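PDB 6HH2: Ras-related protein Rab-7L1 from Homo sapiens, which binds and hydrolyses GTP as a Rab-family switch in vesicle trafficking, maintaining endosome-trans-Golgi network integrity and recruiting the kinase LRRK2 to the Golgi. Local coordinates for residues 52-62 and 171-179. The protein carries 4 engineered substitutions. Residues are numbered along the deposited sequence; the frame is centred on the assembly and turned at random.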
loop_
_atom_site.group_PDB
_atom_site.type_symbol
_atom_site.label_atom_id
_atom_site.label_comp_id
_atom_site.label_asym_id
_atom_site.label_seq_id
_atom_site.Cartn_x
_atom_site.Cartn_y
_atom_site.Cartn_z
ATOM N N LEU A 52 -12.064 0.183 -11.489
ATOM C CA LEU A 52 -11.497 -0.180 -12.782
ATOM C C LEU A 52 -12.381 -1.235 -13.418
ATOM O O LEU A 52 -12.777 -2.206 -12.759
ATOM C CB LEU A 52 -10.083 -0.792 -12.609
ATOM C CG LEU A 52 -9.019 0.170 -12.086
ATOM C CD1 LEU A 52 -7.789 -0.618 -11.671
ATOM C CD2 LEU A 52 -8.694 1.207 -13.181
ATOM N N GLN A 53 -12.649 -1.089 -14.712
ATOM C CA GLN A 53 -13.229 -2.209 -15.439
ATOM C C GLN A 53 -12.188 -3.309 -15.488
ATOM O O GLN A 53 -11.006 -3.051 -15.753
ATOM C CB GLN A 53 -13.623 -1.804 -16.873
ATOM C CG GLN A 53 -14.617 -2.821 -17.529
ATOM C CD GLN A 53 -15.990 -2.649 -16.960
ATOM O OE1 GLN A 53 -16.365 -1.534 -16.581
ATOM N NE2 GLN A 53 -16.761 -3.737 -16.883
ATOM N N TRP A 54 -12.618 -4.541 -15.215
ATOM C CA TRP A 54 -11.721 -5.693 -15.274
ATOM C C TRP A 54 -11.981 -6.557 -16.495
ATOM O O TRP A 54 -11.046 -7.018 -17.134
ATOM C CB TRP A 54 -11.872 -6.547 -13.998
ATOM C CG TRP A 54 -10.864 -7.681 -13.931
ATOM C CD1 TRP A 54 -11.105 -9.040 -14.064
ATOM C CD2 TRP A 54 -9.468 -7.540 -13.730
ATOM N NE1 TRP A 54 -9.920 -9.727 -13.950
ATOM C CE2 TRP A 54 -8.909 -8.829 -13.728
ATOM C CE3 TRP A 54 -8.640 -6.446 -13.525
ATOM C CZ2 TRP A 54 -7.537 -9.033 -13.552
ATOM C CZ3 TRP A 54 -7.281 -6.656 -13.345
ATOM C CH2 TRP A 54 -6.759 -7.929 -13.349
ATOM N N SER A 55 -13.248 -6.760 -16.837
ATOM C CA SER A 55 -13.627 -7.498 -18.030
ATOM C C SER A 55 -14.976 -6.963 -18.482
ATOM O O SER A 55 -15.521 -6.045 -17.872
ATOM C CB SER A 55 -13.708 -8.998 -17.718
ATOM O OG SER A 55 -14.833 -9.269 -16.900
ATOM N N ASP A 56 -15.556 -7.551 -19.533
ATOM C CA ASP A 56 -16.854 -7.045 -19.965
ATOM C C ASP A 56 -17.931 -7.117 -18.876
ATOM O O ASP A 56 -18.882 -6.329 -18.923
ATOM C CB ASP A 56 -17.338 -7.649 -21.301
ATOM C CG ASP A 56 -17.409 -9.153 -21.291
ATOM O OD1 ASP A 56 -17.050 -9.773 -20.279
ATOM O OD2 ASP A 56 -17.837 -9.718 -22.332
ATOM N N TYR A 57 -17.802 -7.990 -17.867
ATOM C CA TYR A 57 -18.873 -8.098 -16.881
ATOM C C TYR A 57 -18.403 -7.911 -15.446
ATOM O O TYR A 57 -19.213 -8.075 -14.525
ATOM C CB TYR A 57 -19.662 -9.416 -17.016
ATOM C CG TYR A 57 -18.882 -10.583 -16.466
ATOM C CD1 TYR A 57 -17.790 -11.090 -17.167
ATOM C CD2 TYR A 57 -19.197 -11.154 -15.228
ATOM C CE1 TYR A 57 -17.045 -12.133 -16.668
ATOM C CE2 TYR A 57 -18.450 -12.213 -14.720
ATOM C CZ TYR A 57 -17.371 -12.694 -15.456
ATOM O OH TYR A 57 -16.585 -13.728 -14.995
ATOM N N GLU A 58 -17.134 -7.556 -15.233
ATOM C CA GLU A 58 -16.580 -7.435 -13.889
ATOM C C GLU A 58 -15.901 -6.091 -13.694
ATOM O O GLU A 58 -15.192 -5.608 -14.579
ATOM C CB GLU A 58 -15.461 -8.433 -13.660
ATOM C CG GLU A 58 -15.895 -9.887 -13.871
ATOM C CD GLU A 58 -14.680 -10.785 -13.933
ATOM O OE1 GLU A 58 -14.031 -10.898 -15.003
ATOM O OE2 GLU A 58 -14.320 -11.334 -12.893
ATOM N N ILE A 59 -16.046 -5.535 -12.496
ATOM C CA ILE A 59 -15.222 -4.406 -12.113
ATOM C C ILE A 59 -14.418 -4.796 -10.870
ATOM O O ILE A 59 -14.760 -5.739 -10.139
ATOM C CB ILE A 59 -16.055 -3.139 -11.859
ATOM C CG1 ILE A 59 -17.042 -3.379 -10.728
ATOM C CG2 ILE A 59 -16.754 -2.636 -13.144
ATOM C CD1 ILE A 59 -17.554 -2.077 -10.121
ATOM N N VAL A 60 -13.312 -4.081 -10.663
ATOM C CA VAL A 60 -12.493 -4.131 -9.446
ATOM C C VAL A 60 -12.640 -2.794 -8.743
ATOM O O VAL A 60 -12.497 -1.738 -9.374
ATOM C CB VAL A 60 -11.020 -4.355 -9.808
ATOM C CG1 VAL A 60 -10.123 -4.088 -8.588
ATOM C CG2 VAL A 60 -10.829 -5.801 -10.317
ATOM N N ARG A 61 -12.953 -2.834 -7.454
ATOM C CA ARG A 61 -13.117 -1.627 -6.648
ATOM C C ARG A 61 -12.089 -1.704 -5.522
ATOM O O ARG A 61 -12.035 -2.708 -4.793
ATOM C CB ARG A 61 -14.544 -1.560 -6.102
ATOM C CG ARG A 61 -14.800 -0.399 -5.147
ATOM C CD ARG A 61 -16.285 -0.288 -4.731
ATOM N NE ARG A 61 -17.106 0.170 -5.845
ATOM C CZ ARG A 61 -17.926 -0.599 -6.556
ATOM N NH1 ARG A 61 -18.067 -1.886 -6.263
ATOM N NH2 ARG A 61 -18.628 -0.067 -7.552
ATOM N N LEU A 62 -11.232 -0.691 -5.415
ATOM C CA LEU A 62 -10.227 -0.660 -4.355
ATOM C C LEU A 62 -10.601 0.411 -3.341
ATOM O O LEU A 62 -10.897 1.546 -3.718
ATOM C CB LEU A 62 -8.863 -0.269 -4.886
ATOM C CG LEU A 62 -8.311 -1.070 -6.028
ATOM C CD1 LEU A 62 -6.895 -0.525 -6.299
ATOM C CD2 LEU A 62 -8.302 -2.540 -5.640
ATOM N N VAL A 171 0.186 -4.700 -10.514
ATOM C CA VAL A 171 0.574 -6.089 -10.230
ATOM C C VAL A 171 0.026 -6.537 -8.883
ATOM O O VAL A 171 -0.288 -7.722 -8.700
ATOM C CB VAL A 171 2.089 -6.331 -10.385
ATOM C CG1 VAL A 171 2.564 -5.947 -11.815
ATOM C CG2 VAL A 171 2.873 -5.679 -9.268
ATOM N N LEU A 172 -0.151 -5.612 -7.945
ATOM C CA LEU A 172 -0.813 -5.963 -6.691
ATOM C C LEU A 172 -2.284 -6.317 -6.910
ATOM O O LEU A 172 -2.779 -7.280 -6.313
ATOM C CB LEU A 172 -0.655 -4.823 -5.692
ATOM C CG LEU A 172 -1.201 -5.108 -4.293
ATOM C CD1 LEU A 172 -0.469 -6.265 -3.630
ATOM C CD2 LEU A 172 -1.103 -3.834 -3.452
ATOM N N ILE A 173 -3.001 -5.559 -7.754
ATOM C CA ILE A 173 -4.388 -5.925 -8.076
ATOM C C ILE A 173 -4.456 -7.309 -8.671
ATOM O O ILE A 173 -5.348 -8.105 -8.334
ATOM C CB ILE A 173 -4.991 -4.897 -9.039
ATOM C CG1 ILE A 173 -5.121 -3.564 -8.332
ATOM C CG2 ILE A 173 -6.376 -5.383 -9.597
ATOM C CD1 ILE A 173 -5.494 -2.380 -9.330
ATOM N N GLU A 174 -3.549 -7.610 -9.598
ATOM C CA GLU A 174 -3.608 -8.913 -10.235
ATOM C C GLU A 174 -3.357 -10.015 -9.227
ATOM O O GLU A 174 -3.998 -11.076 -9.295
ATOM C CB GLU A 174 -2.672 -8.954 -11.437
ATOM C CG GLU A 174 -3.038 -7.848 -12.474
ATOM C CD GLU A 174 -2.298 -7.956 -13.772
ATOM O OE1 GLU A 174 -1.643 -8.998 -13.958
ATOM O OE2 GLU A 174 -2.397 -7.045 -14.634
ATOM N N LYS A 175 -2.513 -9.749 -8.232
ATOM C CA LYS A 175 -2.294 -10.757 -7.187
ATOM C C LYS A 175 -3.527 -10.917 -6.300
ATOM O O LYS A 175 -3.861 -12.032 -5.882
ATOM C CB LYS A 175 -1.075 -10.361 -6.346
ATOM C CG LYS A 175 -0.823 -11.306 -5.135
ATOM C CD LYS A 175 -0.368 -12.673 -5.623
ATOM C CE LYS A 175 1.127 -12.671 -5.884
ATOM N NZ LYS A 175 1.522 -14.070 -6.219
ATOM N N MET A 176 -4.175 -9.812 -5.944
ATOM C CA MET A 176 -5.389 -9.910 -5.132
ATOM C C MET A 176 -6.486 -10.652 -5.883
ATOM O O MET A 176 -7.245 -11.421 -5.285
ATOM C CB MET A 176 -5.876 -8.520 -4.727
ATOM C CG MET A 176 -4.907 -7.816 -3.720
ATOM S SD MET A 176 -5.592 -6.301 -3.058
ATOM C CE MET A 176 -5.680 -5.229 -4.548
ATOM N N MET A 177 -6.569 -10.458 -7.208
ATOM C CA MET A 177 -7.529 -11.234 -7.996
ATOM C C MET A 177 -7.190 -12.724 -7.985
ATOM O O MET A 177 -8.077 -13.576 -7.837
ATOM C CB MET A 177 -7.589 -10.694 -9.431
ATOM C CG MET A 177 -8.275 -9.323 -9.524
ATOM S SD MET A 177 -10.040 -9.448 -9.213
ATOM C CE MET A 177 -10.623 -10.192 -10.743
ATOM N N ARG A 178 -5.907 -13.057 -8.104
ATOM C CA ARG A 178 -5.489 -14.451 -8.061
ATOM C C ARG A 178 -5.806 -15.074 -6.710
ATOM O O ARG A 178 -6.181 -16.243 -6.624
ATOM C CB ARG A 178 -3.998 -14.553 -8.365
ATOM C CG ARG A 178 -3.553 -15.998 -8.591
ATOM C CD ARG A 178 -2.088 -16.114 -8.985
ATOM N NE ARG A 178 -1.708 -17.528 -9.112
ATOM C CZ ARG A 178 -0.512 -17.954 -9.526
ATOM N NH1 ARG A 178 0.432 -17.068 -9.862
ATOM N NH2 ARG A 178 -0.262 -19.256 -9.595
ATOM N N ASN A 179 -5.667 -14.303 -5.637
ATOM C CA ASN A 179 -5.952 -14.834 -4.312
ATOM C C ASN A 179 -7.440 -14.902 -4.005
ATOM O O ASN A 179 -7.797 -15.428 -2.948
ATOM C CB ASN A 179 -5.311 -13.930 -3.258
ATOM C CG ASN A 179 -3.808 -14.066 -3.188
ATOM O OD1 ASN A 179 -3.242 -15.028 -3.713
ATOM N ND2 ASN A 179 -3.151 -13.136 -2.485
#
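Glu-58 O is gripped by two amides, Trp-54 N at 2.9 Å and Ser-55 N at 3.2 Å, both arriving from the same face of its plane; this is a classic beta bulge beside the hairpin turn. Within the same turn region Glu-58 OE1 accepts from Ser-55 OG through its anti lone pair, while OE2 is hydrogen-bonded to His-9 NE2 of strand 8-17. With CG anti to the backbone N (chi1 -174°), the Trp-54 indole extends to helix 165-178 and offers one face to Met-177. Met-177, bent at chi2 and chi3, lays its methyl over that face: CE lies 3.6 Å from the centroid of the five-membered ring of Trp-54, a CH-pi contact, with SD higher above the same ring in a more distant Met-aromatic contact. Glu-174 CG meets Trp-54 CH2 at the ring edge (3.8 Å), its carboxylate being paired with Arg-170. Deeper in, Ile-173 CD1 touches both Leu-52 CD1 (3.7 Å) and Leu-62 CD1 (3.8 Å), and Met-176 CE reaches Leu-62 CD2. Helix 165-178 thus packs across the edge hairpin of the Ras-type sheet without one direct hydrogen bond between 52-62 and 171-179, so cohesion probably rests on apolar burial and dispersion, the methyl-over-indole contact included.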